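Local coordinates for protein N-acetyl-beta-D glucosaminidase (PDB 4ZM6) that probably hydrolyses N-acetyl-beta-D-glucosaminides with a family 3 glycosidase domain and binds acetyl-CoA in a GCN5-related glucosamine N-acetyltransferase region, at residues A[83-88]-A[147-152]; A[98-103]-A[522-527]; A[737-742]-A[749-754]. All coordinates share one frame; numbering follows the deposited sequence.

From the N terminus, the chain first lays down 83-88, in the loop after strand 76-79, and then 98-103 on helix 99-105. Interaction 1 closes when 147-152 comes back to 83-88, joining two loops of the glycosidase barrel. Interaction 2 opens within that span and closes much later, when 522-527 returns to 98-103, so the two cross. Their centres are about 11 Å apart, and they touch through a probable V148 O to M100 N hydrogen bond. Interaction 3 follows in series, a short closure between helix 736-745 and strand 751-756 in the second acetyltransferase unit, its centre about 56 and 53 Å from those of interactions 1 and 2.

Interaction 1: A[83-88]-A[147-152]; sequences NGVVRR and GVRSYG
R149 reaches over V85 and V86 with the aliphatic part of its side chain before its charged end turns to other partners. From CB, chi1 of -63° turns CG away from the carbonyl carbon, next to the backbone N, which brings CG close to two valine methyls: V86 CG1 lies 3.8 Å from R149 CG, and V85 CG2 is a looser neighbour of the same atom at 4.2 Å. One bond further on, R149 CD keeps to V86 CG1 at 3.9 Å. The chain bends at chi3 (68°), and R149 NE is still 3.8 Å from V86 CG1, so this single methyl lies alongside three successive atoms of the arginine, CG, CD and NE. It stands obliquely to the guanidinium, and the two side chains cross at about a right angle.

Both segments are loops of the family 3 glycosidase domain, a domain of the TIM-barrel clan. Segment 83-88 follows strand 76-79, and segment 147-152 comes after strand 129-130; these are neighbouring parallel strands of the barrel sheet, so the contact joins the loops that lead out of adjacent strands. From NE outward the arginine is held by polar partners: NE forms a salt bridge with E82, and NH1 donates to the carbonyl of V145. Held at both atoms, the guanidinium has probably little freedom to rotate.

V148, the residue before it, adds a purely apolar touch. Its CG2 meets V85 CG1 at 3.5 Å and V85 CG2 at 3.8 Å, the methyl facing both branches of the valine opposite. No hydrogen bond runs between the segments. On its own side, 147-152 begins with a type I turn from G147 to S150, and S150 OG then accepts from G152 N (3.3 Å) in an ST turn.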
ATOM      1  N   ASN A  83      13.489 -21.071 -16.518  1.00 64.19           N
ATOM      2  CA  ASN A  83      12.557 -21.376 -17.623  1.00 68.84           C
ATOM      3  C   ASN A  83      12.812 -20.694 -18.974  1.00 72.55           C
ATOM      4  O   ASN A  83      12.785 -21.363 -20.016  1.00 82.67           O
ATOM      5  CB  ASN A  83      11.083 -21.203 -17.216  1.00 68.10           C
ATOM      6  CG  ASN A  83      10.654 -22.187 -16.148  1.00 68.38           C
ATOM      7  OD1 ASN A  83      10.072 -21.803 -15.131  1.00 72.03           O
ATOM      8  ND2 ASN A  83      10.932 -23.466 -16.375  1.00 66.55           N
ATOM      9  N   GLY A  84      13.050 -19.389 -18.975  1.00 70.95           N
ATOM     10  CA  GLY A  84      13.228 -18.666 -20.235  1.00 71.00           C
ATOM     11  C   GLY A  84      14.558 -18.964 -20.899  1.00 70.60           C
ATOM     12  O   GLY A  84      14.756 -20.035 -21.481  1.00 65.68           O
ATOM     13  N   VAL A  85      15.466 -17.999 -20.817  1.00 74.63           N
ATOM     14  CA  VAL A  85      16.812 -18.168 -21.355  1.00 80.12           C
ATOM     15  C   VAL A  85      17.584 -19.249 -20.577  1.00 85.13           C
ATOM     16  O   VAL A  85      18.225 -20.111 -21.192  1.00 91.20           O
ATOM     17  CB  VAL A  85      17.595 -16.827 -21.421  1.00 79.04           C
ATOM     18  CG1 VAL A  85      16.953 -15.887 -22.433  1.00 77.40           C
ATOM     19  CG2 VAL A  85      17.699 -16.150 -20.060  1.00 79.44           C
ATOM     20  N   VAL A  86      17.472 -19.229 -19.244  1.00 83.52           N
ATOM     21  CA  VAL A  86      18.154 -20.210 -18.365  1.00 80.31           C
ATOM     22  C   VAL A  86      17.206 -21.374 -18.026  1.00 75.99           C
ATOM     23  O   VAL A  86      16.117 -21.158 -17.504  1.00 76.44           O
ATOM     24  CB  VAL A  86      18.782 -19.555 -17.081  1.00 80.56           C
ATOM     25  CG1 VAL A  86      18.188 -18.187 -16.756  1.00 79.22           C
ATOM     26  CG2 VAL A  86      18.701 -20.475 -15.862  1.00 80.84           C
ATOM     27  N   ARG A  87      17.630 -22.601 -18.333  1.00 74.40           N
ATOM     28  CA  ARG A  87      16.777 -23.783 -18.167  1.00 77.39           C
ATOM     29  C   ARG A  87      17.556 -25.099 -18.347  1.00 81.32           C
ATOM     30  O   ARG A  87      17.905 -25.468 -19.472  1.00 85.55           O
ATOM     31  CB  ARG A  87      15.613 -23.731 -19.166  1.00 73.65           C
ATOM     32  N   ARG A  88      17.789 -25.817 -17.244  1.00 82.45           N
ATOM     33  CA  ARG A  88      18.659 -27.013 -17.245  1.00 81.55           C
ATOM     34  C   ARG A  88      18.013 -28.271 -17.843  1.00 83.94           C
ATOM     35  O   ARG A  88      18.716 -29.201 -18.236  1.00 85.88           O
ATOM     36  CB  ARG A  88      19.128 -27.370 -15.828  1.00 80.54           C
ATOM     37  CG  ARG A  88      19.516 -26.219 -14.914  1.00 79.97           C
ATOM     38  CD  ARG A  88      20.404 -25.184 -15.581  1.00 80.71           C
ATOM     39  NE  ARG A  88      21.188 -24.459 -14.583  1.00 81.70           N
ATOM     40  CZ  ARG A  88      21.765 -23.271 -14.766  1.00 83.56           C
ATOM     41  NH1 ARG A  88      21.658 -22.619 -15.921  1.00 81.57           N
ATOM     42  NH2 ARG A  88      22.456 -22.724 -13.770  1.00 87.29           N
ATOM     43  N   GLY A 147      18.595 -10.104 -17.264  1.00 61.67           N
ATOM     44  CA  GLY A 147      17.980  -9.359 -18.340  1.00 60.79           C
ATOM     45  C   GLY A 147      16.536  -9.747 -18.310  1.00 59.40           C
ATOM     46  O   GLY A 147      15.766  -9.239 -17.497  1.00 59.17           O
ATOM     47  N   VAL A 148      16.192 -10.699 -19.169  1.00 58.75           N
ATOM     48  CA  VAL A 148      14.844 -11.259 -19.217  1.00 56.72           C
ATOM     49  C   VAL A 148      14.575 -12.234 -18.064  1.00 53.08           C
ATOM     50  O   VAL A 148      13.493 -12.808 -17.978  1.00 50.53           O
ATOM     51  CB  VAL A 148      14.570 -11.937 -20.577  1.00 56.81           C
ATOM     52  CG1 VAL A 148      14.644 -10.905 -21.689  1.00 56.25           C
ATOM     53  CG2 VAL A 148      15.540 -13.087 -20.842  1.00 57.21           C
ATOM     54  N   ARG A 149      15.560 -12.418 -17.186  1.00 51.31           N
ATOM     55  CA  ARG A 149      15.383 -13.214 -15.974  1.00 51.22           C
ATOM     56  C   ARG A 149      14.538 -12.477 -14.931  1.00 50.71           C
ATOM     57  O   ARG A 149      14.002 -13.101 -14.019  1.00 51.84           O
ATOM     58  CB  ARG A 149      16.742 -13.575 -15.369  1.00 50.90           C
ATOM     59  CG  ARG A 149      17.604 -14.455 -16.259  1.00 51.88           C
ATOM     60  CD  ARG A 149      19.024 -14.557 -15.726  1.00 52.78           C
ATOM     61  NE  ARG A 149      19.093 -15.297 -14.466  1.00 53.43           N
ATOM     62  CZ  ARG A 149      20.167 -15.361 -13.683  1.00 53.30           C
ATOM     63  NH1 ARG A 149      21.291 -14.734 -14.021  1.00 53.23           N
ATOM     64  NH2 ARG A 149      20.116 -16.053 -12.550  1.00 53.73           N
ATOM     65  N   SER A 150      14.448 -11.154 -15.050  1.00 48.50           N
ATOM     66  CA  SER A 150      13.558 -10.370 -14.198  1.00 47.64           C
ATOM     67  C   SER A 150      12.202 -10.202 -14.877  1.00 46.43           C
ATOM     68  O   SER A 150      12.127 -10.100 -16.096  1.00 44.41           O
ATOM     69  CB  SER A 150      14.164  -8.999 -13.894  1.00 47.47           C
ATOM     70  OG  SER A 150      13.207  -8.137 -13.296  1.00 45.72           O
ATOM     71  N   TYR A 151      11.137 -10.158 -14.082  1.00 46.87           N
ATOM     72  CA  TYR A 151       9.782 -10.017 -14.623  1.00 46.69           C
ATOM     73  C   TYR A 151       9.580  -8.653 -15.285  1.00 46.15           C
ATOM     74  O   TYR A 151       8.733  -8.513 -16.177  1.00 44.24           O
ATOM     75  CB  TYR A 151       8.724 -10.207 -13.531  1.00 47.32           C
ATOM     76  CG  TYR A 151       8.724 -11.569 -12.862  1.00 47.23           C
ATOM     77  CD1 TYR A 151       8.206 -12.690 -13.512  1.00 46.97           C
ATOM     78  CD2 TYR A 151       9.222 -11.731 -11.572  1.00 47.31           C
ATOM     79  CE1 TYR A 151       8.193 -13.932 -12.894  1.00 47.65           C
ATOM     80  CE2 TYR A 151       9.216 -12.968 -10.944  1.00 47.98           C
ATOM     81  CZ  TYR A 151       8.700 -14.067 -11.608  1.00 48.53           C
ATOM     82  OH  TYR A 151       8.697 -15.296 -10.984  1.00 48.70           O
ATOM     83  N   GLY A 152      10.339  -7.649 -14.838  1.00 44.77           N
ATOM     84  CA  GLY A 152      10.273  -6.324 -15.443  1.00 43.81           C
ATOM     85  C   GLY A 152      10.786  -5.189 -14.574  1.00 44.25           C
ATOM     86  O   GLY A 152      11.491  -5.401 -13.590  1.00 43.93           O
TER

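Interaction 2: A[98-103]-A[522-527]; sequences GNMALG and RLPISI
P524 and I525 are the residues of 522-527 that rest on helix 99-105, and M100 meets both. Before them, R522 shares a backbone hydrogen bond with A104, just beyond 98-103, and L523 points away from the helix, its side chain touching V375 of strand 373-377. P524 then turns its ring toward the helix. Its CG lies 3.5 Å from M100 CG and 3.8 Å from M100 O, while P524 CB comes within 3.9 Å of G103 C, so the ring sits across one turn of the helix, with the backbone of a glycine at one end and a methionine stem at the other.

This is a domain contact of the family 3 glycosidase: the helix belongs to the barrel domain, whereas strand 373-377 is an outer strand of the mixed sheet in the domain that follows, and 522-527 lies between the two. R520, which binds acetyl-CoA, has its side chain about 12 Å from that of P524.

I525 comes next and takes the end of the methionine. With CG placed anti to the backbone N (chi1 -164°), M100 stretches out past the proline and then bends at chi3 (-66°), which brings its CE to 3.5 Å from I525 CD1 and its SD to 3.8 Å from the same methyl; the two side chains cross at about a right angle. Further along, I527 packs on V375.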
ATOM      1  N   GLY A  98       9.778 -17.883 -19.523  1.00 51.75           N
ATOM      2  CA  GLY A  98      10.642 -17.354 -18.473  1.00 51.06           C
ATOM      3  C   GLY A  98      10.115 -16.040 -17.942  1.00 50.44           C
ATOM      4  O   GLY A  98       9.065 -15.561 -18.370  1.00 53.17           O
ATOM      5  N   ASN A  99      10.860 -15.437 -17.030  1.00 48.65           N
ATOM      6  CA  ASN A  99      10.322 -14.340 -16.236  1.00 48.77           C
ATOM      7  C   ASN A  99       9.781 -13.137 -17.025  1.00 47.17           C
ATOM      8  O   ASN A  99       8.580 -12.889 -16.986  1.00 49.03           O
ATOM      9  CB  ASN A  99      11.322 -13.911 -15.151  1.00 50.04           C
ATOM     10  CG  ASN A  99      11.261 -14.801 -13.907  1.00 50.00           C
ATOM     11  OD1 ASN A  99      10.791 -15.943 -13.956  1.00 49.78           O
ATOM     12  ND2 ASN A  99      11.735 -14.275 -12.783  1.00 49.71           N
ATOM     13  N   MET A 100      10.619 -12.394 -17.742  1.00 46.00           N
ATOM     14  CA  MET A 100      10.112 -11.191 -18.420  1.00 47.79           C
ATOM     15  C   MET A 100       9.020 -11.529 -19.440  1.00 49.03           C
ATOM     16  O   MET A 100       8.118 -10.727 -19.675  1.00 49.64           O
ATOM     17  CB  MET A 100      11.223 -10.380 -19.092  1.00 48.90           C
ATOM     18  CG  MET A 100      10.784  -8.962 -19.451  1.00 48.93           C
ATOM     19  SD  MET A 100      12.115  -7.855 -19.974  1.00 51.13           S
ATOM     20  CE  MET A 100      13.073  -7.727 -18.468  1.00 50.53           C
ATOM     21  N   ALA A 101       9.095 -12.712 -20.040  1.00 51.04           N
ATOM     22  CA  ALA A 101       8.024 -13.175 -20.914  1.00 51.67           C
ATOM     23  C   ALA A 101       6.710 -13.115 -20.149  1.00 53.25           C
ATOM     24  O   ALA A 101       5.763 -12.463 -20.590  1.00 56.30           O
ATOM     25  CB  ALA A 101       8.299 -14.588 -21.405  1.00 52.27           C
ATOM     26  N   LEU A 102       6.679 -13.771 -18.988  1.00 53.13           N
ATOM     27  CA  LEU A 102       5.512 -13.755 -18.097  1.00 51.62           C
ATOM     28  C   LEU A 102       5.116 -12.336 -17.672  1.00 52.01           C
ATOM     29  O   LEU A 102       3.926 -12.016 -17.608  1.00 54.19           O
ATOM     30  CB  LEU A 102       5.766 -14.616 -16.849  1.00 49.67           C
ATOM     31  CG  LEU A 102       5.804 -16.130 -17.058  1.00 47.78           C
ATOM     32  CD1 LEU A 102       6.403 -16.836 -15.851  1.00 46.57           C
ATOM     33  CD2 LEU A 102       4.413 -16.669 -17.369  1.00 47.33           C
ATOM     34  N   GLY A 103       6.103 -11.495 -17.373  1.00 50.03           N
ATOM     35  CA  GLY A 103       5.835 -10.099 -17.035  1.00 50.85           C
ATOM     36  C   GLY A 103       5.090  -9.377 -18.143  1.00 50.76           C
ATOM     37  O   GLY A 103       4.106  -8.677 -17.898  1.00 52.03           O
ATOM     38  N   ARG A 522       2.043  -6.600 -22.959  1.00 51.00           N
ATOM     39  CA  ARG A 522       2.408  -5.189 -22.861  1.00 50.65           C
ATOM     40  C   ARG A 522       3.846  -5.126 -22.359  1.00 50.30           C
ATOM     41  O   ARG A 522       4.198  -5.832 -21.411  1.00 49.26           O
ATOM     42  CB  ARG A 522       1.467  -4.460 -21.892  1.00 48.49           C
ATOM     43  N   LEU A 523       4.681  -4.307 -22.999  1.00 49.59           N
ATOM     44  CA  LEU A 523       6.072  -4.153 -22.571  1.00 48.26           C
ATOM     45  C   LEU A 523       6.126  -4.029 -21.052  1.00 46.71           C
ATOM     46  O   LEU A 523       5.486  -3.140 -20.499  1.00 46.79           O
ATOM     47  CB  LEU A 523       6.703  -2.896 -23.180  1.00 49.12           C
ATOM     48  CG  LEU A 523       7.426  -2.993 -24.519  1.00 48.96           C
ATOM     49  CD1 LEU A 523       7.839  -1.608 -24.995  1.00 48.41           C
ATOM     50  CD2 LEU A 523       8.646  -3.890 -24.396  1.00 50.56           C
ATOM     51  N   PRO A 524       6.885  -4.913 -20.373  1.00 44.96           N
ATOM     52  CA  PRO A 524       7.114  -4.770 -18.937  1.00 43.40           C
ATOM     53  C   PRO A 524       8.328  -3.892 -18.626  1.00 42.71           C
ATOM     54  O   PRO A 524       8.910  -3.995 -17.549  1.00 41.40           O
ATOM     55  CB  PRO A 524       7.343  -6.214 -18.487  1.00 43.38           C
ATOM     56  CG  PRO A 524       7.947  -6.883 -19.669  1.00 43.55           C
ATOM     57  CD  PRO A 524       7.497  -6.146 -20.899  1.00 44.51           C
ATOM     58  N   ILE A 525       8.648  -2.988 -19.547  1.00 44.39           N
ATOM     59  CA  ILE A 525       9.939  -2.319 -19.595  1.00 44.46           C
ATOM     60  C   ILE A 525       9.771  -0.989 -20.330  1.00 43.48           C
ATOM     61  O   ILE A 525       8.844  -0.830 -21.132  1.00 42.93           O
ATOM     62  CB  ILE A 525      10.953  -3.227 -20.343  1.00 46.58           C
ATOM     63  CG1 ILE A 525      12.126  -3.578 -19.449  1.00 48.15           C
ATOM     64  CG2 ILE A 525      11.459  -2.621 -21.655  1.00 46.91           C
ATOM     65  CD1 ILE A 525      11.770  -4.447 -18.269  1.00 48.93           C
ATOM     66  N   SER A 526      10.662  -0.040 -20.060  1.00 42.91           N
ATOM     67  CA  SER A 526      10.769   1.171 -20.876  1.00 43.35           C
ATOM     68  C   SER A 526      11.943   1.002 -21.819  1.00 44.66           C
ATOM     69  O   SER A 526      13.017   0.562 -21.399  1.00 44.29           O
ATOM     70  CB  SER A 526      10.986   2.417 -20.013  1.00 43.27           C
ATOM     71  OG  SER A 526       9.784   3.152 -19.857  1.00 44.28           O
ATOM     72  N   ILE A 527      11.743   1.340 -23.088  1.00 45.85           N
ATOM     73  CA  ILE A 527      12.843   1.365 -24.036  1.00 48.31           C
ATOM     74  C   ILE A 527      13.252   2.820 -24.197  1.00 49.76           C
ATOM     75  O   ILE A 527      12.443   3.631 -24.630  1.00 51.01           O
ATOM     76  CB  ILE A 527      12.455   0.748 -25.385  1.00 49.86           C
ATOM     77  CG1 ILE A 527      12.034  -0.710 -25.178  1.00 51.64           C
ATOM     78  CG2 ILE A 527      13.629   0.816 -26.354  1.00 50.65           C
ATOM     79  CD1 ILE A 527      11.488  -1.379 -26.419  1.00 52.68           C
TER

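Interaction 3: A[737-742]-A[749-754]; sequences STYQHH and QDLIVA
L751 pushes its CD2 methyl between two residues of helix 736-745, overlapping Y739 and H742 at once. The methyl is 4.2 Å from Y739 CD2 and equally 4.2 Å from H742 CB; it stands obliquely to both rings, and at these distances the apolar contact is loose. Y739 and L751 leave their backbones aslant, and their outer atoms make the approach: in the leucine, chi1 of -47° and chi2 of -175° carry CD2 to the helix. H742 points toward the strand.

The far end of the tyrosine is anchored elsewhere: Y739 OH hydrogen-bonds to S766 and to the carbonyl of C799. On its own helix, H742 has T738 O over one ring face, 3.1 Å above the plane and offset toward the rim of the ring. L724 of helix 721-731 touches both Y739 and L751 and so borders the same apolar cluster.

Strand 751-756 runs antiparallel to both 711-715 and 763-771. A strand, two helices and then three antiparallel strands, with the second helix laid against the sheet through residues such as Y739, is the opening topology of the GCN5-related acetyltransferase (GNAT) fold.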
ATOM      1  N   SER A 737     -21.617 -21.882  12.475  1.00 52.99           N
ATOM      2  CA  SER A 737     -21.522 -20.445  12.186  1.00 52.25           C
ATOM      3  C   SER A 737     -22.762 -19.870  11.478  1.00 50.80           C
ATOM      4  O   SER A 737     -23.062 -18.683  11.614  1.00 51.24           O
ATOM      5  CB  SER A 737     -20.284 -20.147  11.341  1.00 51.84           C
ATOM      6  OG  SER A 737     -20.511 -20.485   9.986  1.00 52.93           O
ATOM      7  N   THR A 738     -23.464 -20.700  10.713  1.00 48.82           N
ATOM      8  CA  THR A 738     -24.674 -20.263  10.024  1.00 48.91           C
ATOM      9  C   THR A 738     -25.831 -20.078  11.007  1.00 50.81           C
ATOM     10  O   THR A 738     -26.592 -19.109  10.916  1.00 51.14           O
ATOM     11  CB  THR A 738     -25.081 -21.265   8.936  1.00 46.99           C
ATOM     12  OG1 THR A 738     -24.007 -21.399   8.007  1.00 47.36           O
ATOM     13  CG2 THR A 738     -26.316 -20.792   8.188  1.00 47.71           C
ATOM     14  N   TYR A 739     -25.967 -21.020  11.935  1.00 51.47           N
ATOM     15  CA  TYR A 739     -26.945 -20.912  13.008  1.00 50.66           C
ATOM     16  C   TYR A 739     -26.604 -19.704  13.883  1.00 49.53           C
ATOM     17  O   TYR A 739     -27.484 -18.908  14.216  1.00 50.46           O
ATOM     18  CB  TYR A 739     -26.984 -22.201  13.838  1.00 51.40           C
ATOM     19  CG  TYR A 739     -27.777 -23.334  13.201  1.00 52.66           C
ATOM     20  CD1 TYR A 739     -27.186 -24.222  12.303  1.00 53.54           C
ATOM     21  CD2 TYR A 739     -29.117 -23.521  13.512  1.00 53.84           C
ATOM     22  CE1 TYR A 739     -27.916 -25.258  11.731  1.00 53.61           C
ATOM     23  CE2 TYR A 739     -29.854 -24.548  12.951  1.00 54.76           C
ATOM     24  CZ  TYR A 739     -29.255 -25.419  12.065  1.00 55.30           C
ATOM     25  OH  TYR A 739     -30.013 -26.436  11.518  1.00 55.23           O
ATOM     26  N   GLN A 740     -25.326 -19.558  14.223  1.00 47.91           N
ATOM     27  CA  GLN A 740     -24.847 -18.410  15.004  1.00 47.98           C
ATOM     28  C   GLN A 740     -25.118 -17.068  14.321  1.00 47.92           C
ATOM     29  O   GLN A 740     -25.401 -16.066  14.986  1.00 48.35           O
ATOM     30  CB  GLN A 740     -23.345 -18.533  15.276  1.00 47.49           C
ATOM     31  CG  GLN A 740     -22.992 -19.557  16.341  1.00 49.11           C
ATOM     32  CD  GLN A 740     -21.497 -19.710  16.537  1.00 49.38           C
ATOM     33  OE1 GLN A 740     -20.715 -19.442  15.628  1.00 51.17           O
ATOM     34  NE2 GLN A 740     -21.092 -20.148  17.726  1.00 49.04           N
ATOM     35  N   HIS A 741     -25.012 -17.048  12.999  1.00 46.70           N
ATOM     36  CA  HIS A 741     -25.200 -15.818  12.241  1.00 46.40           C
ATOM     37  C   HIS A 741     -26.651 -15.345  12.358  1.00 48.35           C
ATOM     38  O   HIS A 741     -26.909 -14.159  12.582  1.00 48.60           O
ATOM     39  CB  HIS A 741     -24.785 -16.035  10.785  1.00 43.44           C
ATOM     40  CG  HIS A 741     -25.265 -14.979   9.847  1.00 42.49           C
ATOM     41  ND1 HIS A 741     -26.572 -14.914   9.415  1.00 44.14           N
ATOM     42  CD2 HIS A 741     -24.616 -13.966   9.232  1.00 43.81           C
ATOM     43  CE1 HIS A 741     -26.711 -13.901   8.580  1.00 44.80           C
ATOM     44  NE2 HIS A 741     -25.538 -13.309   8.450  1.00 45.58           N
ATOM     45  N   HIS A 742     -27.585 -16.286  12.223  1.00 49.37           N
ATOM     46  CA  HIS A 742     -29.012 -15.989  12.351  1.00 50.61           C
ATOM     47  C   HIS A 742     -29.374 -15.561  13.779  1.00 50.84           C
ATOM     48  O   HIS A 742     -30.121 -14.603  13.975  1.00 49.73           O
ATOM     49  CB  HIS A 742     -29.860 -17.192  11.934  1.00 51.27           C
ATOM     50  CG  HIS A 742     -29.536 -17.720  10.570  1.00 53.47           C
ATOM     51  ND1 HIS A 742     -29.135 -16.909   9.531  1.00 54.22           N
ATOM     52  CD2 HIS A 742     -29.568 -18.979  10.070  1.00 53.57           C
ATOM     53  CE1 HIS A 742     -28.927 -17.641   8.454  1.00 53.84           C
ATOM     54  NE2 HIS A 742     -29.185 -18.901   8.753  1.00 54.61           N
ATOM     55  N   GLN A 749     -37.314 -17.594  15.183  1.00 45.96           N
ATOM     56  CA  GLN A 749     -38.509 -18.241  14.643  1.00 47.54           C
ATOM     57  C   GLN A 749     -38.202 -19.134  13.446  1.00 47.25           C
ATOM     58  O   GLN A 749     -39.032 -19.948  13.055  1.00 48.43           O
ATOM     59  CB  GLN A 749     -39.611 -17.215  14.312  1.00 50.29           C
ATOM     60  CG  GLN A 749     -39.571 -16.576  12.926  1.00 52.17           C
ATOM     61  CD  GLN A 749     -38.424 -15.612  12.752  1.00 53.28           C
ATOM     62  OE1 GLN A 749     -37.483 -15.609  13.543  1.00 55.01           O
ATOM     63  NE2 GLN A 749     -38.490 -14.786  11.712  1.00 53.71           N
ATOM     64  N   ASP A 750     -37.013 -18.978  12.871  1.00 47.12           N
ATOM     65  CA  ASP A 750     -36.571 -19.804  11.754  1.00 45.85           C
ATOM     66  C   ASP A 750     -35.755 -21.028  12.198  1.00 44.34           C
ATOM     67  O   ASP A 750     -35.519 -21.937  11.403  1.00 45.29           O
ATOM     68  CB  ASP A 750     -35.750 -18.953  10.777  1.00 47.12           C
ATOM     69  CG  ASP A 750     -36.610 -17.986   9.965  1.00 49.20           C
ATOM     70  OD1 ASP A 750     -37.840 -18.205   9.876  1.00 49.49           O
ATOM     71  OD2 ASP A 750     -36.054 -17.005   9.410  1.00 48.53           O
ATOM     72  N   LEU A 751     -35.329 -21.065  13.454  1.00 42.43           N
ATOM     73  CA  LEU A 751     -34.513 -22.170  13.939  1.00 42.86           C
ATOM     74  C   LEU A 751     -35.409 -23.226  14.565  1.00 44.17           C
ATOM     75  O   LEU A 751     -35.826 -23.106  15.718  1.00 42.78           O
ATOM     76  CB  LEU A 751     -33.470 -21.674  14.942  1.00 43.44           C
ATOM     77  CG  LEU A 751     -32.698 -20.424  14.510  1.00 43.56           C
ATOM     78  CD1 LEU A 751     -31.607 -20.107  15.520  1.00 44.83           C
ATOM     79  CD2 LEU A 751     -32.116 -20.582  13.116  1.00 43.10           C
ATOM     80  N   ILE A 752     -35.712 -24.253  13.777  1.00 46.60           N
ATOM     81  CA  ILE A 752     -36.569 -25.350  14.198  1.00 47.88           C
ATOM     82  C   ILE A 752     -35.723 -26.525  14.652  1.00 47.81           C
ATOM     83  O   ILE A 752     -34.705 -26.839  14.048  1.00 47.88           O
ATOM     84  CB  ILE A 752     -37.471 -25.822  13.042  1.00 49.69           C
ATOM     85  CG1 ILE A 752     -38.259 -24.645  12.466  1.00 51.43           C
ATOM     86  CG2 ILE A 752     -38.416 -26.926  13.504  1.00 50.48           C
ATOM     87  CD1 ILE A 752     -39.052 -23.869  13.500  1.00 52.39           C
ATOM     88  N   VAL A 753     -36.166 -27.175  15.718  1.00 48.48           N
ATOM     89  CA  VAL A 753     -35.512 -28.361  16.226  1.00 49.82           C
ATOM     90  C   VAL A 753     -36.548 -29.447  16.436  1.00 50.26           C
ATOM     91  O   VAL A 753     -37.720 -29.153  16.675  1.00 48.49           O
ATOM     92  CB  VAL A 753     -34.796 -28.101  17.567  1.00 51.06           C
ATOM     93  CG1 VAL A 753     -33.572 -27.226  17.355  1.00 51.79           C
ATOM     94  CG2 VAL A 753     -35.740 -27.472  18.584  1.00 51.16           C
ATOM     95  N   ALA A 754     -36.103 -30.697  16.322  1.00 50.90           N
ATOM     96  CA  ALA A 754     -36.874 -31.850  16.760  1.00 50.13           C
ATOM     97  C   ALA A 754     -36.377 -32.233  18.147  1.00 50.49           C
ATOM     98  O   ALA A 754     -35.168 -32.227  18.390  1.00 50.06           O
ATOM     99  CB  ALA A 754     -36.702 -33.007  15.794  1.00 49.18           C
TER